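Local coordinates for type III chaperone protein ShcA (Pseudomonas syringae pv. tomato, PDB 4G6T) that probably acts as a CesT-family chaperone of type III secretion, binding an effector and keeping it ready for export, at residues Cys33-Asp38 with Leu43-Asp48; Gln69-Gly74 with Pro84-Asp89; Asn39-Thr44 with Glu120-Trp125. All coordinates share one frame; numbering follows the deposited sequence. Where two conformers were deposited one is given.

Contact 1: Cys33-Asp38 with Leu43-Asp48; sequences CNMIID and LTLSCD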
loop_
_atom_site.group_PDB
_atom_site.type_symbol
_atom_site.label_atom_id
_atom_site.label_comp_id
_atom_site.label_asym_id
_atom_site.label_seq_id
_atom_site.Cartn_x
_atom_site.Cartn_y
_atom_site.Cartn_z
ATOM N N CYS A 33 -1.071 -5.794 1.153
ATOM C CA CYS A 33 -1.661 -5.367 2.427
ATOM C C CYS A 33 -2.492 -4.131 2.138
ATOM O O CYS A 33 -1.926 -3.051 1.998
ATOM C CB CYS A 33 -0.600 -5.027 3.474
ATOM S SG CYS A 33 -1.343 -4.509 5.067
ATOM N N ASN A 34 -3.832 -4.258 2.109
ATOM C CA ASN A 34 -4.754 -3.158 1.854
ATOM C C ASN A 34 -5.085 -2.461 3.113
ATOM O O ASN A 34 -5.361 -3.152 4.143
ATOM C CB ASN A 34 -6.047 -3.682 1.251
ATOM C CG ASN A 34 -5.892 -4.303 -0.093
ATOM O OD1 ASN A 34 -4.921 -4.022 -0.808
ATOM N ND2 ASN A 34 -6.837 -5.146 -0.472
ATOM N N MET A 35 -5.110 -1.145 3.096
ATOM C CA MET A 35 -5.320 -0.338 4.259
ATOM C C MET A 35 -6.240 0.844 3.907
ATOM O O MET A 35 -6.284 1.327 2.768
ATOM C CB MET A 35 -4.028 0.258 4.761
ATOM C CG MET A 35 -3.032 -0.742 5.293
ATOM S SD MET A 35 -1.446 0.131 5.544
ATOM C CE MET A 35 -0.844 0.019 3.858
ATOM N N ILE A 36 -7.032 1.294 4.900
ATOM C CA ILE A 36 -7.724 2.560 4.829
ATOM C C ILE A 36 -7.153 3.508 5.842
ATOM O O ILE A 36 -6.977 3.139 7.006
ATOM C CB ILE A 36 -9.259 2.429 4.993
ATOM C CG1 ILE A 36 -9.865 1.602 3.857
ATOM C CG2 ILE A 36 -9.905 3.827 5.126
ATOM C CD1 ILE A 36 -11.288 1.101 4.048
ATOM N N ILE A 37 -6.800 4.734 5.437
ATOM C CA ILE A 37 -6.167 5.729 6.253
ATOM C C ILE A 37 -7.135 6.853 6.486
ATOM O O ILE A 37 -7.701 7.404 5.566
ATOM C CB ILE A 37 -4.800 6.248 5.670
ATOM C CG1 ILE A 37 -3.744 5.160 5.806
ATOM C CG2 ILE A 37 -4.329 7.491 6.389
ATOM C CD1 ILE A 37 -3.971 3.926 5.045
ATOM N N ASP A 38 -7.339 7.171 7.763
ATOM C CA ASP A 38 -8.145 8.294 8.191
ATOM C C ASP A 38 -9.562 8.281 7.649
ATOM O O ASP A 38 -10.142 9.344 7.434
ATOM C CB ASP A 38 -7.396 9.586 7.932
ATOM C CG ASP A 38 -6.223 9.803 8.893
ATOM O OD1 ASP A 38 -6.264 9.327 10.031
ATOM O OD2 ASP A 38 -5.280 10.469 8.489
ATOM N N LEU A 43 -5.045 2.678 0.342
ATOM C CA LEU A 43 -3.576 2.514 0.149
ATOM C C LEU A 43 -3.316 1.024 0.186
ATOM O O LEU A 43 -3.967 0.238 0.910
ATOM C CB LEU A 43 -2.769 3.278 1.185
ATOM C CG LEU A 43 -1.272 3.612 0.997
ATOM C CD1 LEU A 43 -0.896 4.931 1.642
ATOM C CD2 LEU A 43 -0.397 2.500 1.570
ATOM N N THR A 44 -2.381 0.557 -0.619
ATOM C CA THR A 44 -1.975 -0.830 -0.603
ATOM C C THR A 44 -0.477 -0.915 -0.575
ATOM O O THR A 44 0.207 -0.140 -1.262
ATOM C CB THR A 44 -2.511 -1.710 -1.718
ATOM O OG1 THR A 44 -3.951 -1.546 -1.787
ATOM C CG2 THR A 44 -2.231 -3.145 -1.294
ATOM N N LEU A 45 0.063 -1.790 0.248
ATOM C CA LEU A 45 1.486 -2.154 0.158
ATOM C C LEU A 45 1.596 -3.472 -0.572
ATOM O O LEU A 45 0.888 -4.451 -0.237
ATOM C CB LEU A 45 2.076 -2.315 1.526
ATOM C CG LEU A 45 2.147 -1.169 2.483
ATOM C CD1 LEU A 45 2.761 -1.563 3.814
ATOM C CD2 LEU A 45 2.869 0.032 1.886
ATOM N N SER A 46 2.470 -3.555 -1.582
ATOM C CA SER A 46 2.553 -4.705 -2.450
ATOM C C SER A 46 4.007 -5.156 -2.563
ATOM O O SER A 46 4.872 -4.324 -2.884
ATOM C CB SER A 46 1.999 -4.396 -3.836
ATOM O OG SER A 46 1.885 -5.514 -4.703
ATOM N N CYS A 47 4.260 -6.453 -2.323
ATOM C CA CYS A 47 5.616 -6.944 -2.343
ATOM C C CYS A 47 5.980 -7.408 -3.742
ATOM O O CYS A 47 5.351 -8.316 -4.274
ATOM C CB CYS A 47 5.729 -8.179 -1.420
ATOM S SG CYS A 47 5.478 -7.782 0.295
ATOM N N ASP A 48 6.998 -6.800 -4.344
ATOM C CA ASP A 48 7.436 -7.257 -5.640
ATOM C C ASP A 48 8.729 -8.030 -5.430
ATOM O O ASP A 48 9.830 -7.476 -5.437
ATOM C CB ASP A 48 7.619 -6.080 -6.580
ATOM C CG ASP A 48 7.984 -6.513 -7.984
ATOM O OD1 ASP A 48 8.264 -7.700 -8.211
ATOM O OD2 ASP A 48 8.003 -5.611 -8.874
#
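The Met35 side chain overlaps Leu43 and Leu45, lying alongside Leu43 and crossing Leu45 at a slant. All three sit on one face of an antiparallel beta hairpin, strands 32-37 and 41-48, part of the sheet of the CesT-type chaperone fold. The Met35 chain bends at its last torsion (chi3 -83°), which turns CE toward strand 43-48. There Met35 CE packs 3.4 Å from Leu43 CD2, tighter than a usual carbon contact. It also meets Leu45 CG, so the methyl is held by both leucines. Ile37 adds its CD1, which touches Leu43 CB. Cys33 and Leu45 stand on the same face, with their CB atoms 4.3 Å apart.

Two pairs of backbone bonds fix the register. Cys33 and Leu45 form one hydrogen-bonded pair, with Cys33 N 2.8 Å from Leu45 O. Met35 and Leu43 form the other, and Met35 N meets Leu43 O nearly along the C=O axis. Between them lies the non-hydrogen-bonded pair Asn34 and Thr44, on the other face. Their side chains run side by side and point the same way.

Helix 108-127 covers the Met35 face: Leu119 touches Ile37 and Leu43, and Leu111 touches Leu45. Residues Met35 to Ile37 also pair antiparallel with a strand of another protein's chain, so the sheet continues across the interface. Aromatic side chains of that chain pack on Asn34 and Thr44. At the Asn34-Thr44 pair, Thr44 OG1 donates to Asn34 OD1 at 2.8 Å, although the modelled place of OD1 is less certain.

Contact 2: Gln69-Gly74 with Pro84-Asp89; sequences QCLLAG and PGLGLD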
loop_
_atom_site.group_PDB
_atom_site.type_symbol
_atom_site.label_atom_id
_atom_site.label_comp_id
_atom_site.label_asym_id
_atom_site.label_seq_id
_atom_site.Cartn_x
_atom_site.Cartn_y
_atom_site.Cartn_z
ATOM N N GLN A 69 -3.292 17.285 -19.261
ATOM C CA GLN A 69 -1.944 17.905 -19.217
ATOM C C GLN A 69 -1.376 18.149 -17.820
ATOM O O GLN A 69 -0.161 18.040 -17.603
ATOM C CB GLN A 69 -1.900 19.235 -20.004
ATOM C CG GLN A 69 -2.358 19.075 -21.444
ATOM C CD GLN A 69 -1.969 20.224 -22.373
ATOM O OE1 GLN A 69 -0.859 20.772 -22.288
ATOM N NE2 GLN A 69 -2.874 20.564 -23.299
ATOM N N CYS A 70 -2.243 18.483 -16.857
ATOM C CA CYS A 70 -1.820 18.690 -15.483
ATOM C C CYS A 70 -1.409 17.359 -14.845
ATOM O O CYS A 70 -0.386 17.292 -14.126
ATOM C CB CYS A 70 -2.957 19.281 -14.653
ATOM S SG CYS A 70 -3.485 20.897 -15.251
ATOM N N LEU A 71 -2.177 16.322 -15.125
ATOM C CA LEU A 71 -1.875 14.997 -14.562
ATOM C C LEU A 71 -0.550 14.514 -15.168
ATOM O O LEU A 71 0.326 13.992 -14.448
ATOM C CB LEU A 71 -2.978 14.016 -14.830
ATOM C CG LEU A 71 -4.295 14.304 -14.041
ATOM C CD1 LEU A 71 -5.383 13.407 -14.544
ATOM C CD2 LEU A 71 -4.075 14.171 -12.540
ATOM N N LEU A 72 -0.377 14.755 -16.481
ATOM C CA LEU A 72 0.912 14.352 -17.125
ATOM C C LEU A 72 2.109 15.123 -16.592
ATOM O O LEU A 72 3.227 14.563 -16.552
ATOM C CB LEU A 72 0.813 14.438 -18.652
ATOM C CG LEU A 72 0.078 13.291 -19.298
ATOM C CD1 LEU A 72 -0.526 13.613 -20.683
ATOM C CD2 LEU A 72 0.906 12.018 -19.335
ATOM N N ALA A 73 1.972 16.357 -16.168
ATOM C CA ALA A 73 3.041 17.066 -15.478
ATOM C C ALA A 73 3.350 16.437 -14.125
ATOM O O ALA A 73 4.485 16.199 -13.783
ATOM C CB ALA A 73 2.682 18.517 -15.360
ATOM N N GLY A 74 2.293 16.149 -13.375
ATOM C CA GLY A 74 2.408 15.354 -12.157
ATOM C C GLY A 74 3.155 14.052 -12.313
ATOM O O GLY A 74 3.893 13.690 -11.370
ATOM N N PRO A 84 6.457 10.558 -5.079
ATOM C CA PRO A 84 5.499 9.713 -5.713
ATOM C C PRO A 84 5.111 10.040 -7.135
ATOM O O PRO A 84 5.273 11.201 -7.540
ATOM C CB PRO A 84 4.204 9.893 -4.851
ATOM C CG PRO A 84 4.581 10.754 -3.774
ATOM C CD PRO A 84 5.986 11.263 -3.881
ATOM N N GLY A 85 4.653 9.084 -7.846
ATOM C CA GLY A 85 4.227 9.232 -9.217
ATOM C C GLY A 85 2.731 9.106 -9.322
ATOM O O GLY A 85 2.018 8.920 -8.301
ATOM N N LEU A 86 2.256 9.169 -10.545
ATOM C CA LEU A 86 0.871 8.853 -10.869
ATOM C C LEU A 86 0.751 8.317 -12.287
ATOM O O LEU A 86 1.651 8.505 -13.175
ATOM C CB LEU A 86 -0.006 10.076 -10.630
ATOM C CG LEU A 86 0.015 11.268 -11.575
ATOM C CD1 LEU A 86 -0.677 10.920 -12.918
ATOM C CD2 LEU A 86 -0.603 12.543 -10.962
ATOM N N GLY A 87 -0.337 7.633 -12.544
ATOM C CA GLY A 87 -0.661 7.137 -13.840
ATOM C C GLY A 87 -2.071 6.595 -13.871
ATOM O O GLY A 87 -2.715 6.460 -12.828
ATOM N N LEU A 88 -2.530 6.249 -15.061
ATOM C CA LEU A 88 -3.831 5.659 -15.280
ATOM C C LEU A 88 -3.730 4.171 -15.406
ATOM O O LEU A 88 -2.978 3.608 -16.215
ATOM C CB LEU A 88 -4.467 6.288 -16.522
ATOM C CG LEU A 88 -5.829 5.708 -16.974
ATOM C CD1 LEU A 88 -6.924 5.974 -15.941
ATOM C CD2 LEU A 88 -6.201 6.284 -18.347
ATOM N N ASP A 89 -4.526 3.455 -14.634
ATOM C CA ASP A 89 -4.724 2.082 -14.835
ATOM C C ASP A 89 -5.905 1.819 -15.787
ATOM O O ASP A 89 -7.043 2.202 -15.501
ATOM C CB ASP A 89 -5.019 1.369 -13.506
ATOM C CG ASP A 89 -5.464 -0.065 -13.707
ATOM O OD1 ASP A 89 -4.796 -0.823 -14.452
ATOM O OD2 ASP A 89 -6.465 -0.454 -13.068
#
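Leu71 is the first residue of helix 69-74 to meet Leu86, which comes from edge strand 85-88. This is a helix-on-strand contact at the end of the antiparallel sheet of the CesT-type fold. It is small, burying 159 Å² in all, and no hydrogen bond crosses it. Leu71 offers both its backbone and its side chain. Its carbonyl oxygen, Leu71 O, lies 3.6 Å from Leu86 CD1, and Leu86 CD2 is only slightly farther from the same oxygen.

One helical turn later comes Gly74. It has no side chain, and its backbone comes near the Leu86 branch point, with Gly74 C 4.3 Å from Leu86 CG. Its N bonds to Cys70 O within the helix.

Leu86 carries the strand side of the contact. Its CB points at the helix. Its CG sits between the backbone N and the carbonyl carbon (chi1 74°), and this places both methyls close to Leu71 O. Gly85 and Gly87 flank it in the strand and pair through their backbones with Tyr98 and His96 of strand 95-102.

Trp125 of helix 108-127 touches both Leu71 and Leu86, so the two leucines share an aromatic neighbour, and Tyr95 also packs on Leu71. Nearby, Trp121 bonds through its indole to Gly85 O and packs on Pro84. Within the contact itself, the two leucine side chains cross at about a right angle. They touch through one methyl each, Leu71 CD2 and Leu86 CD2, at 4.1 Å.

Contact 3: Asn39-Thr44 with Glu120-Trp125; sequences NTFALT and EWMRGW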
loop_
_atom_site.group_PDB
_atom_site.type_symbol
_atom_site.label_atom_id
_atom_site.label_comp_id
_atom_site.label_asym_id
_atom_site.label_seq_id
_atom_site.Cartn_x
_atom_site.Cartn_y
_atom_site.Cartn_z
ATOM N N ASN A 39 -10.116 7.085 7.482
ATOM C CA ASN A 39 -11.419 6.830 6.845
ATOM C C ASN A 39 -11.620 7.554 5.533
ATOM O O ASN A 39 -12.751 7.890 5.145
ATOM C CB ASN A 39 -12.623 7.143 7.760
ATOM C CG ASN A 39 -13.903 6.418 7.302
ATOM O OD1 ASN A 39 -13.846 5.309 6.762
ATOM N ND2 ASN A 39 -15.069 7.054 7.493
ATOM N N THR A 40 -10.510 7.753 4.811
ATOM C CA THR A 40 -10.537 8.627 3.648
ATOM C C THR A 40 -9.754 8.090 2.475
ATOM O O THR A 40 -10.199 8.175 1.361
ATOM C CB THR A 40 -9.988 10.069 3.904
ATOM O OG1 THR A 40 -10.543 10.683 5.082
ATOM C CG2 THR A 40 -10.402 10.999 2.768
ATOM N N PHE A 41 -8.561 7.550 2.731
ATOM C CA PHE A 41 -7.674 7.177 1.651
ATOM C C PHE A 41 -7.529 5.660 1.567
ATOM O O PHE A 41 -7.353 4.976 2.598
ATOM C CB PHE A 41 -6.308 7.770 1.851
ATOM C CG PHE A 41 -6.262 9.240 1.727
ATOM C CD1 PHE A 41 -6.552 9.819 0.485
ATOM C CD2 PHE A 41 -5.861 10.027 2.762
ATOM C CE1 PHE A 41 -6.488 11.168 0.328
ATOM C CE2 PHE A 41 -5.770 11.396 2.592
ATOM C CZ PHE A 41 -6.103 11.957 1.370
ATOM N N ALA A 42 -7.487 5.155 0.356
ATOM C CA ALA A 42 -7.221 3.783 0.083
ATOM C C ALA A 42 -5.774 3.557 -0.344
ATOM O O ALA A 42 -5.370 4.189 -1.313
ATOM C CB ALA A 42 -8.181 3.232 -0.957
ATOM N N LEU A 43 -5.045 2.678 0.342
ATOM C CA LEU A 43 -3.576 2.514 0.149
ATOM C C LEU A 43 -3.316 1.024 0.186
ATOM O O LEU A 43 -3.967 0.238 0.910
ATOM C CB LEU A 43 -2.769 3.278 1.185
ATOM C CG LEU A 43 -1.272 3.612 0.997
ATOM C CD1 LEU A 43 -0.896 4.931 1.642
ATOM C CD2 LEU A 43 -0.397 2.500 1.570
ATOM N N THR A 44 -2.381 0.557 -0.619
ATOM C CA THR A 44 -1.975 -0.830 -0.603
ATOM C C THR A 44 -0.477 -0.915 -0.575
ATOM O O THR A 44 0.207 -0.140 -1.262
ATOM C CB THR A 44 -2.511 -1.710 -1.718
ATOM O OG1 THR A 44 -3.951 -1.546 -1.787
ATOM C CG2 THR A 44 -2.231 -3.145 -1.294
ATOM N N GLU A 120 0.078 12.722 1.375
ATOM C CA GLU A 120 -0.041 14.172 1.142
ATOM C C GLU A 120 -0.139 14.467 -0.367
ATOM O O GLU A 120 -0.875 15.404 -0.778
ATOM C CB GLU A 120 0.988 14.935 1.852
ATOM C CG GLU A 120 0.891 14.830 3.420
ATOM C CD GLU A 120 -0.556 14.959 3.967
ATOM O OE1 GLU A 120 -1.179 16.018 3.751
ATOM O OE2 GLU A 120 -1.129 14.002 4.523
ATOM N N TRP A 121 0.542 13.699 -1.206
ATOM C CA TRP A 121 0.398 13.775 -2.666
ATOM C C TRP A 121 -1.004 13.483 -3.099
ATOM O O TRP A 121 -1.616 14.249 -3.878
ATOM C CB TRP A 121 1.422 12.783 -3.284
ATOM C CG TRP A 121 1.403 12.497 -4.762
ATOM C CD1 TRP A 121 0.996 11.348 -5.405
ATOM C CD2 TRP A 121 1.939 13.336 -5.812
ATOM N NE1 TRP A 121 1.295 11.421 -6.755
ATOM C CE2 TRP A 121 1.869 12.591 -7.007
ATOM C CE3 TRP A 121 2.529 14.586 -5.810
ATOM C CZ2 TRP A 121 2.324 13.139 -8.234
ATOM C CZ3 TRP A 121 2.964 15.118 -7.020
ATOM C CH2 TRP A 121 2.815 14.396 -8.190
ATOM N N MET A 122 -1.608 12.410 -2.578
ATOM C CA MET A 122 -3.009 12.054 -2.807
ATOM C C MET A 122 -3.916 13.200 -2.372
ATOM O O MET A 122 -4.841 13.550 -3.092
ATOM C CB MET A 122 -3.310 10.763 -2.058
ATOM C CG MET A 122 -2.627 9.565 -2.722
ATOM S SD MET A 122 -2.540 8.113 -1.679
ATOM C CE MET A 122 -4.328 7.688 -1.610
ATOM N N ARG A 123 -3.637 13.757 -1.224
ATOM C CA ARG A 123 -4.488 14.838 -0.680
ATOM C C ARG A 123 -4.459 16.010 -1.658
ATOM O O ARG A 123 -5.520 16.560 -1.996
ATOM C CB ARG A 123 -4.039 15.248 0.700
ATOM C CG ARG A 123 -5.001 16.242 1.344
ATOM C CD ARG A 123 -4.542 16.762 2.687
ATOM N NE ARG A 123 -4.007 15.704 3.532
ATOM C CZ ARG A 123 -4.702 14.781 4.197
ATOM N NH1 ARG A 123 -6.029 14.710 4.152
ATOM N NH2 ARG A 123 -4.035 13.879 4.898
ATOM N N GLY A 124 -3.270 16.360 -2.113
ATOM C CA GLY A 124 -3.129 17.529 -3.030
ATOM C C GLY A 124 -3.905 17.308 -4.282
ATOM O O GLY A 124 -4.629 18.228 -4.782
ATOM N N TRP A 125 -3.832 16.130 -4.891
ATOM C CA TRP A 125 -4.545 15.878 -6.140
ATOM C C TRP A 125 -6.043 15.867 -5.990
ATOM O O TRP A 125 -6.789 16.149 -6.903
ATOM C CB TRP A 125 -4.087 14.560 -6.798
ATOM C CG TRP A 125 -2.748 14.768 -7.490
ATOM C CD1 TRP A 125 -1.515 14.322 -7.090
ATOM C CD2 TRP A 125 -2.501 15.614 -8.684
ATOM N NE1 TRP A 125 -0.534 14.793 -7.948
ATOM C CE2 TRP A 125 -1.064 15.603 -8.893
ATOM C CE3 TRP A 125 -3.325 16.357 -9.538
ATOM C CZ2 TRP A 125 -0.458 16.277 -9.964
ATOM C CZ3 TRP A 125 -2.702 17.041 -10.604
ATOM C CH2 TRP A 125 -1.315 17.001 -10.800
#
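Phe41 projects from strand 41-44 toward helix 120-125, where Met122 and Arg123 receive its ring. Its CG lies anti to the carbonyl carbon (chi1 -68°), and CB points at the helix. The Phe41 and Met122 side chains run antiparallel, each passing alongside the other. Met122 bends at its last torsion (chi3 68°). The bend brings Met122 CE to 3.7 Å from Phe41 CD1 and the same distance from Ala42 O. The sulfur is part of a Met-aromatic contact. Met122 SD lies 5.5 Å from the Phe41 ring centroid, in an oblique position. Near the base of the side chain, Met122 CB approaches Phe41 CE1 at 4.0 Å.

Arg123 closes the far edge of the ring. Its chain bends at chi3 and swings the guanidinium round to Phe41. The group sits at the edge of the ring, with Arg123 NH1 3.7 Å from Phe41 CE2. Seen from the arginine, the phenyl edge lies over one face of the guanidinium. The two planes are 71° apart, so this is not a parallel stack. Glu120, one turn earlier, grips the guanidinium side-on and in its plane. Arg123 NE reaches Glu120 OE1 and Arg123 NH2 reaches Glu120 OE2, each at 2.9 Å. This two-point salt bridge restrains the group's rotation. Glu120 OE2 also hydrogen-bonds an aromatic side chain of another protein's chain.

Thr40 and Phe41 both face Ile37, forming a classic beta bulge where strand 41-48 starts. Leu119 also packs on Phe41. Met122 touches Leu60, in a loop, and Ala97, so here helix 108-127 lies against strands 41-48 and 95-102.

Overall arrangement
All three contacts involve one antiparallel sheet, in the strand order 32-37, 41-48, 53-59, 95-102, 85-88. Contact 1 joins the first two strands, and contact 2 lies at the opposite edge strand, with centres about 20 Å apart and no touch. Contact 3 lies between them, its centre about 11 Å from that of contact 1 and about 14 Å from that of contact 2. It shares Leu43 and Thr44 with contact 1. It meets contact 2 through Trp121 and Trp125. Along the chain contact 1 closes first; contact 2 falls within the long span between the two segments of contact 3. Helix 108-127 packs against residues of both outer strands, while strand 32-37 pairs with a strand of another protein's chain.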